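Local coordinates for protein proline dipeptidase (Streptococcus pneumoniae, PDB 3PN9) that probably hydrolyses dipeptides with a proline at their C-terminal end, represented here by its creatinase/prolidase-type N-terminal domain, at residues Phe36-Phe46 with Leu57-Ala67. Residues are numbered along the deposited sequence; the frame is centred on the assembly and turned at random.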
loop_
_atom_site.group_PDB
_atom_site.type_symbol
_atom_site.label_atom_id
_atom_site.label_comp_id
_atom_site.label_asym_id
_atom_site.label_seq_id
_atom_site.Cartn_x
_atom_site.Cartn_y
_atom_site.Cartn_z
ATOM N N PHE A 36 6.700 -0.117 25.656
ATOM C CA PHE A 36 6.684 -1.080 26.774
ATOM C C PHE A 36 8.011 -1.825 26.782
ATOM O O PHE A 36 8.348 -2.532 25.802
ATOM C CB PHE A 36 5.522 -2.090 26.656
ATOM C CG PHE A 36 5.554 -3.132 27.780
ATOM C CD1 PHE A 36 5.205 -2.740 29.082
ATOM C CD2 PHE A 36 6.034 -4.426 27.545
ATOM C CE1 PHE A 36 5.241 -3.687 30.192
ATOM C CE2 PHE A 36 6.085 -5.387 28.573
ATOM C CZ PHE A 36 5.701 -5.007 29.912
ATOM N N TYR A 37 8.810 -1.643 27.845
ATOM C CA TYR A 37 10.063 -2.350 27.997
ATOM C C TYR A 37 9.957 -3.441 29.128
ATOM O O TYR A 37 9.600 -3.091 30.255
ATOM C CB TYR A 37 11.244 -1.404 28.378
ATOM C CG TYR A 37 12.493 -2.234 28.405
ATOM C CD1 TYR A 37 13.036 -2.753 27.249
ATOM C CD2 TYR A 37 13.043 -2.628 29.644
ATOM C CE1 TYR A 37 14.183 -3.628 27.319
ATOM C CE2 TYR A 37 14.135 -3.485 29.744
ATOM C CZ TYR A 37 14.693 -3.974 28.588
ATOM O OH TYR A 37 15.733 -4.842 28.713
ATOM N N SER A 38 10.393 -4.676 28.863
ATOM C CA SER A 38 10.521 -5.689 29.926
ATOM C C SER A 38 11.601 -6.673 29.548
ATOM O O SER A 38 11.681 -7.067 28.369
ATOM C CB SER A 38 9.151 -6.437 30.056
ATOM O OG SER A 38 9.290 -7.392 31.055
ATOM N N ASP A 39 12.436 -7.104 30.491
ATOM C CA ASP A 39 13.339 -8.165 30.155
ATOM C C ASP A 39 12.667 -9.458 30.668
ATOM O O ASP A 39 12.615 -9.635 31.825
ATOM C CB ASP A 39 14.664 -7.965 30.877
ATOM C CG ASP A 39 15.643 -9.071 30.550
ATOM O OD1 ASP A 39 15.223 -10.081 29.894
ATOM O OD2 ASP A 39 16.789 -8.938 31.023
ATOM N N PRO A 40 12.144 -10.324 29.810
ATOM C CA PRO A 40 11.381 -11.501 30.364
ATOM C C PRO A 40 12.334 -12.659 30.796
ATOM O O PRO A 40 11.844 -13.708 31.289
ATOM C CB PRO A 40 10.546 -11.956 29.182
ATOM C CG PRO A 40 11.456 -11.552 27.899
ATOM C CD PRO A 40 12.380 -10.400 28.373
ATOM N N HIS A 41 13.640 -12.469 30.634
ATOM C CA HIS A 41 14.666 -13.531 30.796
ATOM C C HIS A 41 14.327 -14.820 30.092
ATOM O O HIS A 41 14.222 -14.864 28.903
ATOM C CB HIS A 41 14.813 -13.814 32.316
ATOM C CG HIS A 41 15.323 -12.613 33.066
ATOM N ND1 HIS A 41 16.609 -12.130 32.897
ATOM C CD2 HIS A 41 14.714 -11.777 33.938
ATOM C CE1 HIS A 41 16.783 -11.075 33.678
ATOM N NE2 HIS A 41 15.640 -10.820 34.290
ATOM N N GLU A 42 13.971 -15.886 30.826
ATOM C CA GLU A 42 13.604 -17.106 30.111
ATOM C C GLU A 42 12.125 -17.215 29.674
ATOM O O GLU A 42 11.800 -18.113 28.927
ATOM C CB GLU A 42 13.995 -18.336 30.997
ATOM C CG GLU A 42 14.204 -17.720 32.537
ATOM C CD GLU A 42 15.764 -17.426 32.917
ATOM O OE1 GLU A 42 16.021 -16.891 34.018
ATOM O OE2 GLU A 42 16.734 -17.750 32.162
ATOM N N ARG A 43 11.228 -16.347 30.114
ATOM C CA ARG A 43 9.825 -16.487 29.793
ATOM C C ARG A 43 9.526 -15.886 28.405
ATOM O O ARG A 43 10.345 -15.107 27.898
ATOM C CB ARG A 43 9.031 -15.704 30.842
ATOM C CG ARG A 43 9.270 -16.399 32.250
ATOM C CD ARG A 43 8.201 -15.899 33.177
ATOM N NE ARG A 43 8.151 -16.613 34.466
ATOM C CZ ARG A 43 8.708 -16.184 35.588
ATOM N NH1 ARG A 43 9.397 -15.029 35.654
ATOM N NH2 ARG A 43 8.563 -16.926 36.697
ATOM N N GLN A 44 8.393 -16.231 27.818
ATOM C CA GLN A 44 8.024 -15.783 26.476
ATOM C C GLN A 44 7.374 -14.396 26.520
ATOM O O GLN A 44 6.511 -14.077 27.395
ATOM C CB GLN A 44 7.103 -16.782 25.782
ATOM C CG GLN A 44 7.750 -18.270 25.785
ATOM C CD GLN A 44 9.062 -18.256 25.100
ATOM O OE1 GLN A 44 9.286 -17.446 24.120
ATOM N NE2 GLN A 44 9.947 -19.145 25.515
HETATM N N MSE A 45 7.806 -13.550 25.584
HETATM C CA MSE A 45 7.087 -12.301 25.348
HETATM C C MSE A 45 7.142 -12.090 23.819
HETATM O O MSE A 45 8.213 -12.300 23.244
HETATM C CB MSE A 45 7.812 -11.137 26.061
HETATM C CG MSE A 45 7.095 -9.777 25.630
HETATM SE SE MSE A 45 7.784 -8.270 26.636
HETATM C CE MSE A 45 9.730 -8.322 26.113
ATOM N N PHE A 46 6.018 -11.762 23.184
ATOM C CA PHE A 46 6.024 -11.416 21.772
ATOM C C PHE A 46 5.031 -10.303 21.562
ATOM O O PHE A 46 3.946 -10.265 22.215
ATOM C CB PHE A 46 5.555 -12.588 20.855
ATOM C CG PHE A 46 6.451 -13.795 20.917
ATOM C CD1 PHE A 46 7.631 -13.824 20.203
ATOM C CD2 PHE A 46 6.078 -14.917 21.750
ATOM C CE1 PHE A 46 8.508 -14.958 20.223
ATOM C CE2 PHE A 46 6.953 -16.030 21.813
ATOM C CZ PHE A 46 8.116 -16.078 21.027
ATOM N N LEU A 57 -0.255 -8.028 22.466
ATOM C CA LEU A 57 1.019 -8.117 23.134
ATOM C C LEU A 57 0.903 -9.332 24.108
ATOM O O LEU A 57 0.015 -9.353 24.986
ATOM C CB LEU A 57 1.269 -6.824 23.910
ATOM C CG LEU A 57 2.543 -6.756 24.812
ATOM C CD1 LEU A 57 3.925 -7.264 24.174
ATOM C CD2 LEU A 57 2.685 -5.324 25.429
ATOM N N PHE A 58 1.841 -10.282 23.994
ATOM C CA PHE A 58 1.775 -11.513 24.855
ATOM C C PHE A 58 2.925 -11.480 25.833
ATOM O O PHE A 58 4.057 -11.339 25.390
ATOM C CB PHE A 58 1.904 -12.740 23.933
ATOM C CG PHE A 58 1.822 -14.075 24.709
ATOM C CD1 PHE A 58 0.581 -14.613 25.075
ATOM C CD2 PHE A 58 3.009 -14.715 25.093
ATOM C CE1 PHE A 58 0.539 -15.901 25.792
ATOM C CE2 PHE A 58 2.990 -15.957 25.785
ATOM C CZ PHE A 58 1.783 -16.538 26.117
ATOM N N VAL A 59 2.674 -11.607 27.155
ATOM C CA VAL A 59 3.717 -11.369 28.142
ATOM C C VAL A 59 3.561 -12.394 29.324
ATOM O O VAL A 59 2.481 -12.968 29.431
ATOM C CB VAL A 59 3.621 -9.967 28.773
ATOM C CG1 VAL A 59 3.919 -8.834 27.628
ATOM C CG2 VAL A 59 2.241 -9.730 29.471
ATOM N N PRO A 60 4.587 -12.581 30.143
ATOM C CA PRO A 60 4.374 -13.371 31.430
ATOM C C PRO A 60 3.300 -12.701 32.256
ATOM O O PRO A 60 3.163 -11.467 32.264
ATOM C CB PRO A 60 5.738 -13.230 32.168
ATOM C CG PRO A 60 6.768 -12.970 31.003
ATOM C CD PRO A 60 5.980 -12.073 30.030
ATOM N N ALA A 61 2.618 -13.473 33.105
ATOM C CA ALA A 61 1.470 -12.963 33.868
ATOM C C ALA A 61 1.846 -11.799 34.715
ATOM O O ALA A 61 1.066 -10.857 34.842
ATOM C CB ALA A 61 0.894 -14.169 34.802
ATOM N N LEU A 62 3.045 -11.801 35.251
ATOM C CA LEU A 62 3.451 -10.712 36.158
ATOM C C LEU A 62 3.582 -9.343 35.444
ATOM O O LEU A 62 3.644 -8.292 36.086
ATOM C CB LEU A 62 4.863 -10.981 36.704
ATOM C CG LEU A 62 4.861 -11.924 37.987
ATOM C CD1 LEU A 62 6.323 -12.279 38.455
ATOM C CD2 LEU A 62 3.939 -11.469 39.226
ATOM N N GLU A 63 3.658 -9.348 34.116
ATOM C CA GLU A 63 3.832 -8.055 33.406
ATOM C C GLU A 63 2.482 -7.532 32.853
ATOM O O GLU A 63 2.467 -6.436 32.244
ATOM C CB GLU A 63 4.771 -8.286 32.208
ATOM C CG GLU A 63 6.288 -8.532 32.554
ATOM C CD GLU A 63 6.868 -7.491 33.466
ATOM O OE1 GLU A 63 7.100 -6.353 33.091
ATOM O OE2 GLU A 63 7.082 -7.813 34.643
ATOM N N VAL A 64 1.409 -8.318 32.979
ATOM C CA VAL A 64 0.136 -8.012 32.302
ATOM C C VAL A 64 -0.375 -6.620 32.759
ATOM O O VAL A 64 -0.783 -5.776 31.953
ATOM C CB VAL A 64 -0.963 -9.072 32.601
ATOM C CG1 VAL A 64 -2.387 -8.521 32.202
ATOM C CG2 VAL A 64 -0.747 -10.342 31.781
ATOM N N GLU A 65 -0.294 -6.341 34.066
ATOM C CA GLU A 65 -0.875 -5.054 34.548
ATOM C C GLU A 65 -0.133 -3.812 33.949
ATOM O O GLU A 65 -0.763 -2.835 33.507
ATOM C CB GLU A 65 -0.778 -5.004 36.075
ATOM C CG GLU A 65 -1.649 -3.954 36.642
ATOM C CD GLU A 65 -1.667 -3.952 38.180
ATOM O OE1 GLU A 65 -0.598 -3.761 38.819
ATOM O OE2 GLU A 65 -2.788 -4.116 38.738
ATOM N N ARG A 66 1.203 -3.844 33.995
ATOM C CA ARG A 66 2.025 -2.728 33.481
ATOM C C ARG A 66 1.883 -2.662 31.941
ATOM O O ARG A 66 1.713 -1.541 31.350
ATOM C CB ARG A 66 3.460 -2.805 33.942
ATOM C CG ARG A 66 4.309 -1.591 33.458
ATOM C CD ARG A 66 5.671 -1.609 34.240
ATOM N NE ARG A 66 6.494 -2.768 33.866
ATOM C CZ ARG A 66 7.328 -2.798 32.808
ATOM N NH1 ARG A 66 7.475 -1.704 32.035
ATOM N NH2 ARG A 66 8.065 -3.877 32.542
ATOM N N ALA A 67 1.889 -3.833 31.281
ATOM C CA ALA A 67 1.747 -3.808 29.857
ATOM C C ALA A 67 0.369 -3.202 29.486
ATOM O O ALA A 67 0.288 -2.384 28.572
ATOM C CB ALA A 67 1.939 -5.176 29.266
#
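The rim of the F36 ring, at CE1, sits over the centre of one face of the R66 guanidinium, CE1 of F36 being 3.5 Å from CZ of R66, with the two planes 26° apart. From there the group grips the carbonyl oxygen of Y37 end-on: NH2 of R66 reaches Y37 O at 2.9 Å and NH1 at 3.1 Å, with the oxygen in the guanidinium plane. A bend at chi3 (67°) turns the guanidinium back toward the rim of the ring and the Y37 carbonyl. NH2 also forms a salt bridge to OE1 of E63, three residues earlier, at 2.7 Å; two acceptors thus fix the rotation of the guanidinium. OG of S38 lies 3.2 Å from the same OE1, a weak bond at most. F36 itself, its ring swung anti to the backbone N (chi1 177°), receives CB of A67 over one face in a CH-pi contact, while CD2 of L57 and CG1 of V59 approach obliquely. That valine methyl also touches CG of M45, a selenomethionine whose SE lies in the ring plane at the F36 edge. Further along, P60 packs against CB and CD of R43, whose guanidinium pairs with D80. F46 and F58 close the contact as an antiparallel hydrogen-bonded pair, F58 N to F46 O at 2.8 Å. The loop from helix 27-34 to strand 46-50 thus lies against strand 56-60 and the start of helix 64-70; strand 56-60 runs between 46-50 and 75-78 in the sheet, and the loop reaches Y78 of 75-78 through R43 and the backbone N of Q44.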